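Local atomic coordinates of major capsid protein (Faustovirus, PDB entry 5J7O), a protein that builds the capsid shell of a large double-stranded DNA virus, probably as trimeric capsomers of double jelly-roll subunits. Residues B[118-130]-B[134-146]. Residues are numbered along the deposited sequence; the frame is centred on the assembly and turned at random.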
ATOM      1  N   THR B 118      33.586   0.752  23.973  1.00 42.11           N
ATOM      2  CA  THR B 118      33.451   1.487  25.221  1.00 42.14           C
ATOM      3  C   THR B 118      32.448   2.618  25.055  1.00 42.57           C
ATOM      4  O   THR B 118      32.107   3.020  23.940  1.00 42.21           O
ATOM      5  CB  THR B 118      34.792   2.062  25.700  1.00 41.15           C
ATOM      6  OG1 THR B 118      35.463   2.697  24.605  1.00 39.81           O
ATOM      7  CG2 THR B 118      35.675   0.965  26.270  1.00 40.47           C
ATOM      8  N   VAL B 119      31.976   3.124  26.187  1.00 42.23           N
ATOM      9  CA  VAL B 119      31.139   4.326  26.182  1.00 41.17           C
ATOM     10  C   VAL B 119      32.029   5.544  25.932  1.00 41.03           C
ATOM     11  O   VAL B 119      33.016   5.741  26.660  1.00 40.43           O
ATOM     12  CB  VAL B 119      30.385   4.459  27.507  1.00 41.34           C
ATOM     13  CG1 VAL B 119      29.530   5.715  27.514  1.00 38.97           C
ATOM     14  CG2 VAL B 119      29.525   3.226  27.758  1.00 42.05           C
ATOM     15  N   PRO B 120      31.733   6.371  24.929  1.00 41.27           N
ATOM     16  CA  PRO B 120      32.631   7.493  24.615  1.00 40.93           C
ATOM     17  C   PRO B 120      32.644   8.572  25.687  1.00 41.05           C
ATOM     18  O   PRO B 120      31.895   8.503  26.667  1.00 42.40           O
ATOM     19  CB  PRO B 120      32.065   8.027  23.293  1.00 40.32           C
ATOM     20  CG  PRO B 120      30.620   7.652  23.333  1.00 39.81           C
ATOM     21  CD  PRO B 120      30.563   6.323  24.035  1.00 40.45           C
ATOM     22  N   ALA B 121      33.501   9.573  25.508  1.00 41.10           N
ATOM     23  CA  ALA B 121      33.578  10.672  26.457  1.00 42.41           C
ATOM     24  C   ALA B 121      32.330  11.542  26.373  1.00 43.76           C
ATOM     25  O   ALA B 121      31.711  11.683  25.314  1.00 43.38           O
ATOM     26  CB  ALA B 121      34.826  11.517  26.201  1.00 41.70           C
ATOM     27  N   LEU B 122      31.962  12.124  27.511  1.00 44.09           N
ATOM     28  CA  LEU B 122      30.794  12.983  27.582  1.00 42.38           C
ATOM     29  C   LEU B 122      31.007  14.246  26.748  1.00 40.97           C
ATOM     30  O   LEU B 122      32.143  14.641  26.479  1.00 39.32           O
ATOM     31  CB  LEU B 122      30.504  13.350  29.035  1.00 43.22           C
ATOM     32  CG  LEU B 122      29.980  12.213  29.910  1.00 44.58           C
ATOM     33  CD1 LEU B 122      30.332  12.455  31.366  1.00 46.09           C
ATOM     34  CD2 LEU B 122      28.476  12.052  29.741  1.00 44.53           C
ATOM     35  N   PRO B 123      29.924  14.889  26.316  1.00 42.49           N
ATOM     36  CA  PRO B 123      30.062  16.132  25.548  1.00 42.99           C
ATOM     37  C   PRO B 123      30.636  17.252  26.403  1.00 44.56           C
ATOM     38  O   PRO B 123      30.684  17.184  27.632  1.00 45.19           O
ATOM     39  CB  PRO B 123      28.627  16.448  25.109  1.00 43.39           C
ATOM     40  CG  PRO B 123      27.885  15.155  25.242  1.00 43.98           C
ATOM     41  CD  PRO B 123      28.521  14.449  26.398  1.00 43.37           C
ATOM     42  N   ALA B 124      31.075  18.306  25.720  1.00 46.08           N
ATOM     43  CA  ALA B 124      31.676  19.445  26.395  1.00 46.18           C
ATOM     44  C   ALA B 124      30.627  20.207  27.205  1.00 45.10           C
ATOM     45  O   ALA B 124      29.425  19.930  27.148  1.00 44.30           O
ATOM     46  CB  ALA B 124      32.344  20.375  25.383  1.00 46.29           C
ATOM     47  N   PHE B 125      31.106  21.182  27.974  1.00 45.76           N
ATOM     48  CA  PHE B 125      30.221  22.024  28.766  1.00 44.57           C
ATOM     49  C   PHE B 125      29.376  22.915  27.864  1.00 43.96           C
ATOM     50  O   PHE B 125      29.818  23.362  26.804  1.00 46.00           O
ATOM     51  CB  PHE B 125      31.031  22.893  29.730  1.00 43.35           C
ATOM     52  CG  PHE B 125      31.808  22.113  30.751  1.00 42.15           C
ATOM     53  CD1 PHE B 125      31.203  21.107  31.485  1.00 43.24           C
ATOM     54  CD2 PHE B 125      33.147  22.387  30.976  1.00 42.53           C
ATOM     55  CE1 PHE B 125      31.918  20.389  32.426  1.00 45.18           C
ATOM     56  CE2 PHE B 125      33.869  21.672  31.914  1.00 44.36           C
ATOM     57  CZ  PHE B 125      33.253  20.673  32.641  1.00 44.89           C
ATOM     58  N   ILE B 126      28.143  23.173  28.297  1.00 42.46           N
ATOM     59  CA  ILE B 126      27.259  24.088  27.587  1.00 42.27           C
ATOM     60  C   ILE B 126      27.309  25.450  28.266  1.00 44.03           C
ATOM     61  O   ILE B 126      27.615  26.464  27.629  1.00 44.00           O
ATOM     62  CB  ILE B 126      25.816  23.556  27.531  1.00 42.10           C
ATOM     63  CG1 ILE B 126      25.748  22.285  26.684  1.00 40.68           C
ATOM     64  CG2 ILE B 126      24.881  24.617  26.974  1.00 41.69           C
ATOM     65  CD1 ILE B 126      24.355  21.706  26.561  1.00 40.05           C
ATOM     66  N   GLY B 127      27.010  25.480  29.563  1.00 44.47           N
ATOM     67  CA  GLY B 127      27.055  26.721  30.301  1.00 46.76           C
ATOM     68  C   GLY B 127      28.457  27.081  30.755  1.00 48.35           C
ATOM     69  O   GLY B 127      29.371  26.257  30.777  1.00 47.84           O
ATOM     70  N   ALA B 128      28.621  28.349  31.125  1.00 50.94           N
ATOM     71  CA  ALA B 128      29.905  28.854  31.583  1.00 52.16           C
ATOM     72  C   ALA B 128      30.093  28.740  33.090  1.00 54.89           C
ATOM     73  O   ALA B 128      31.198  28.991  33.580  1.00 55.58           O
ATOM     74  CB  ALA B 128      30.076  30.319  31.163  1.00 51.81           C
ATOM     75  N   ASP B 129      29.056  28.358  33.832  1.00 56.51           N
ATOM     76  CA  ASP B 129      29.079  28.404  35.286  1.00 58.79           C
ATOM     77  C   ASP B 129      28.861  27.020  35.883  1.00 57.19           C
ATOM     78  O   ASP B 129      28.194  26.166  35.289  1.00 53.60           O
ATOM     79  CB  ASP B 129      28.007  29.362  35.820  1.00 61.41           C
ATOM     80  CG  ASP B 129      28.125  30.754  35.235  1.00 63.48           C
ATOM     81  OD1 ASP B 129      27.080  31.352  34.905  1.00 64.30           O
ATOM     82  OD2 ASP B 129      29.264  31.251  35.106  1.00 64.62           O
ATOM     83  N   ASP B 130      29.436  26.817  37.070  1.00 57.35           N
ATOM     84  CA  ASP B 130      29.187  25.637  37.900  1.00 55.84           C
ATOM     85  C   ASP B 130      29.453  24.344  37.131  1.00 53.83           C
ATOM     86  O   ASP B 130      28.641  23.415  37.119  1.00 52.73           O
ATOM     87  CB  ASP B 130      27.763  25.664  38.457  1.00 56.97           C
ATOM     88  CG  ASP B 130      27.437  26.971  39.158  1.00 57.75           C
ATOM     89  OD1 ASP B 130      28.347  27.558  39.780  1.00 58.74           O
ATOM     90  OD2 ASP B 130      26.271  27.414  39.083  1.00 57.06           O
ATOM     91  N   THR B 134      31.864  14.372  35.662  1.00 46.58           N
ATOM     92  CA  THR B 134      31.897  13.068  36.305  1.00 47.18           C
ATOM     93  C   THR B 134      32.201  12.007  35.254  1.00 45.49           C
ATOM     94  O   THR B 134      32.194  12.275  34.050  1.00 45.20           O
ATOM     95  CB  THR B 134      30.556  12.782  37.004  1.00 50.41           C
ATOM     96  OG1 THR B 134      30.124  13.955  37.707  1.00 54.97           O
ATOM     97  CG2 THR B 134      30.671  11.634  38.005  1.00 51.60           C
ATOM     98  N   SER B 135      32.495  10.795  35.720  1.00 44.98           N
ATOM     99  CA  SER B 135      32.518   9.651  34.819  1.00 45.58           C
ATOM    100  C   SER B 135      31.128   9.292  34.309  1.00 44.25           C
ATOM    101  O   SER B 135      31.019   8.500  33.366  1.00 43.82           O
ATOM    102  CB  SER B 135      33.142   8.444  35.521  1.00 46.64           C
ATOM    103  OG  SER B 135      32.477   8.163  36.742  1.00 48.33           O
ATOM    104  N   THR B 136      30.071   9.862  34.895  1.00 44.45           N
ATOM    105  CA  THR B 136      28.702   9.496  34.564  1.00 44.90           C
ATOM    106  C   THR B 136      27.829  10.657  34.105  1.00 44.06           C
ATOM    107  O   THR B 136      26.702  10.409  33.661  1.00 44.64           O
ATOM    108  CB  THR B 136      28.026   8.817  35.767  1.00 45.45           C
ATOM    109  OG1 THR B 136      28.176   9.640  36.932  1.00 47.18           O
ATOM    110  CG2 THR B 136      28.647   7.453  36.030  1.00 44.99           C
ATOM    111  N   SER B 137      28.298  11.900  34.195  1.00 44.30           N
ATOM    112  CA  SER B 137      27.507  13.032  33.728  1.00 43.81           C
ATOM    113  C   SER B 137      28.405  14.249  33.570  1.00 42.78           C
ATOM    114  O   SER B 137      29.451  14.362  34.215  1.00 43.29           O
ATOM    115  CB  SER B 137      26.351  13.352  34.682  1.00 43.49           C
ATOM    116  OG  SER B 137      26.827  13.929  35.886  1.00 44.71           O
ATOM    117  N   VAL B 138      27.977  15.160  32.699  1.00 40.89           N
ATOM    118  CA  VAL B 138      28.628  16.450  32.506  1.00 39.46           C
ATOM    119  C   VAL B 138      27.593  17.534  32.786  1.00 37.14           C
ATOM    120  O   VAL B 138      26.515  17.543  32.179  1.00 37.35           O
ATOM    121  CB  VAL B 138      29.228  16.589  31.096  1.00 38.22           C
ATOM    122  CG1 VAL B 138      28.222  16.183  30.024  1.00 35.48           C
ATOM    123  CG2 VAL B 138      29.725  18.006  30.867  1.00 38.93           C
ATOM    124  N   VAL B 139      27.910  18.432  33.717  1.00 36.36           N
ATOM    125  CA  VAL B 139      26.963  19.426  34.206  1.00 37.92           C
ATOM    126  C   VAL B 139      27.573  20.811  34.049  1.00 39.52           C
ATOM    127  O   VAL B 139      28.734  21.031  34.413  1.00 41.16           O
ATOM    128  CB  VAL B 139      26.575  19.171  35.676  1.00 38.33           C
ATOM    129  CG1 VAL B 139      25.703  20.301  36.204  1.00 37.91           C
ATOM    130  CG2 VAL B 139      25.854  17.839  35.811  1.00 39.05           C
ATOM    131  N   SER B 140      26.790  21.739  33.500  1.00 37.96           N
ATOM    132  CA  SER B 140      27.148  23.148  33.435  1.00 36.01           C
ATOM    133  C   SER B 140      25.891  23.965  33.689  1.00 34.80           C
ATOM    134  O   SER B 140      24.789  23.425  33.808  1.00 34.56           O
ATOM    135  CB  SER B 140      27.777  23.514  32.086  1.00 35.60           C
ATOM    136  OG  SER B 140      26.930  23.159  31.006  1.00 36.22           O
ATOM    137  N   ALA B 141      26.056  25.284  33.763  1.00 34.72           N
ATOM    138  CA  ALA B 141      24.930  26.148  34.085  1.00 37.10           C
ATOM    139  C   ALA B 141      25.143  27.536  33.500  1.00 39.32           C
ATOM    140  O   ALA B 141      26.263  27.931  33.167  1.00 39.83           O
ATOM    141  CB  ALA B 141      24.714  26.241  35.600  1.00 37.56           C
ATOM    142  N   THR B 142      24.041  28.275  33.387  1.00 41.44           N
ATOM    143  CA  THR B 142      24.058  29.672  32.965  1.00 43.47           C
ATOM    144  C   THR B 142      23.274  30.486  33.985  1.00 45.49           C
ATOM    145  O   THR B 142      22.062  30.300  34.133  1.00 45.88           O
ATOM    146  CB  THR B 142      23.464  29.850  31.565  1.00 41.39           C
ATOM    147  OG1 THR B 142      24.341  29.270  30.591  1.00 40.87           O
ATOM    148  CG2 THR B 142      23.272  31.331  31.253  1.00 40.88           C
ATOM    149  N   GLU B 143      23.964  31.378  34.689  1.00 48.32           N
ATOM    150  CA  GLU B 143      23.299  32.250  35.641  1.00 48.86           C
ATOM    151  C   GLU B 143      22.496  33.324  34.914  1.00 47.99           C
ATOM    152  O   GLU B 143      22.736  33.634  33.743  1.00 48.48           O
ATOM    153  CB  GLU B 143      24.315  32.912  36.573  1.00 51.37           C
ATOM    154  CG  GLU B 143      25.075  31.957  37.476  1.00 52.62           C
ATOM    155  CD  GLU B 143      26.100  32.675  38.335  1.00 55.33           C
ATOM    156  OE1 GLU B 143      26.268  33.901  38.158  1.00 58.15           O
ATOM    157  OE2 GLU B 143      26.735  32.018  39.186  1.00 54.85           O
ATOM    158  N   ASN B 144      21.526  33.895  35.629  1.00 47.55           N
ATOM    159  CA  ASN B 144      20.748  35.017  35.095  1.00 46.32           C
ATOM    160  C   ASN B 144      20.136  35.750  36.293  1.00 45.33           C
ATOM    161  O   ASN B 144      19.008  35.467  36.694  1.00 42.72           O
ATOM    162  CB  ASN B 144      19.682  34.558  34.118  1.00 45.70           C
ATOM    163  CG  ASN B 144      19.079  35.708  33.329  1.00 46.01           C
ATOM    164  OD1 ASN B 144      18.867  36.801  33.856  1.00 48.61           O
ATOM    165  ND2 ASN B 144      18.801  35.464  32.053  1.00 43.50           N
ATOM    166  N   THR B 145      20.897  36.699  36.844  1.00 48.09           N
ATOM    167  CA  THR B 145      20.432  37.451  38.004  1.00 52.36           C
ATOM    168  C   THR B 145      19.313  38.424  37.658  1.00 57.31           C
ATOM    169  O   THR B 145      18.556  38.819  38.551  1.00 58.32           O
ATOM    170  CB  THR B 145      21.595  38.210  38.643  1.00 51.85           C
ATOM    171  OG1 THR B 145      22.149  39.127  37.692  1.00 52.67           O
ATOM    172  CG2 THR B 145      22.677  37.243  39.096  1.00 50.63           C
ATOM    173  N   THR B 146      19.189  38.820  36.389  1.00 61.66           N
ATOM    174  CA  THR B 146      18.143  39.764  36.012  1.00 65.38           C
ATOM    175  C   THR B 146      16.770  39.099  36.012  1.00 61.96           C
ATOM    176  O   THR B 146      15.793  39.680  36.499  1.00 64.89           O
ATOM    177  CB  THR B 146      18.448  40.368  34.640  1.00 70.48           C
ATOM    178  OG1 THR B 146      19.662  41.127  34.710  1.00 74.75           O
ATOM    179  CG2 THR B 146      17.314  41.278  34.188  1.00 69.20           C
TER
HETATM  180  O   HOH W   1      26.819  30.511  30.509  1.00 35.88           O
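Residues 122-127 run as an extended loop in the same direction as strand 138-142, then the chain doubles back so that Asp129 forms an antiparallel hydrogen-bonded pair with Ala141. Asp129 N donates to Ala141 O over 2.9 Å, while the return bond, Ala141 N to Asp129 O, is weak (118°). Gly127 slips in before this pair, its CA 3.2 Å from Ala141 O in a CA-H...O contact. The hydroxyl of Ser140 takes two backbone N-H groups, from Ile126 at 3.0 Å and from Gly127 at 2.7 Å (both to OG). With chi1 at 55°, OG stands between the serine's own N and carbonyl carbon, turned to both N-H groups. The pair lies at the edge of a mixed sheet of the double jelly-roll capsid protein: strand 131-133, entered after a corner at Asp130, is outermost within this chain and pairs with 138-142. Phe125 also packs on Val257 of the second subunit.

Val138 carries the apolar part. Its CG1 packs on Leu122 CB and Pro123 CD, and its CG2 lies obliquely 3.5 Å from Phe125 CD1. Leu122 slides past Val138 in the opposite direction, sending CD1 to the 134-137 turn, 3.3 Å from Thr134 O. Beyond the pair, Asp129 OD1 accepts Glu143 N through its anti lone pair; the two side chains cross at about a right angle, with Asp129 OD1 4.2 Å from Glu143 OE1, which may raise their pKa values. Asp130 OD2 bonds to Tyr150 OH. A water links Ala128 N with Thr142 OG1.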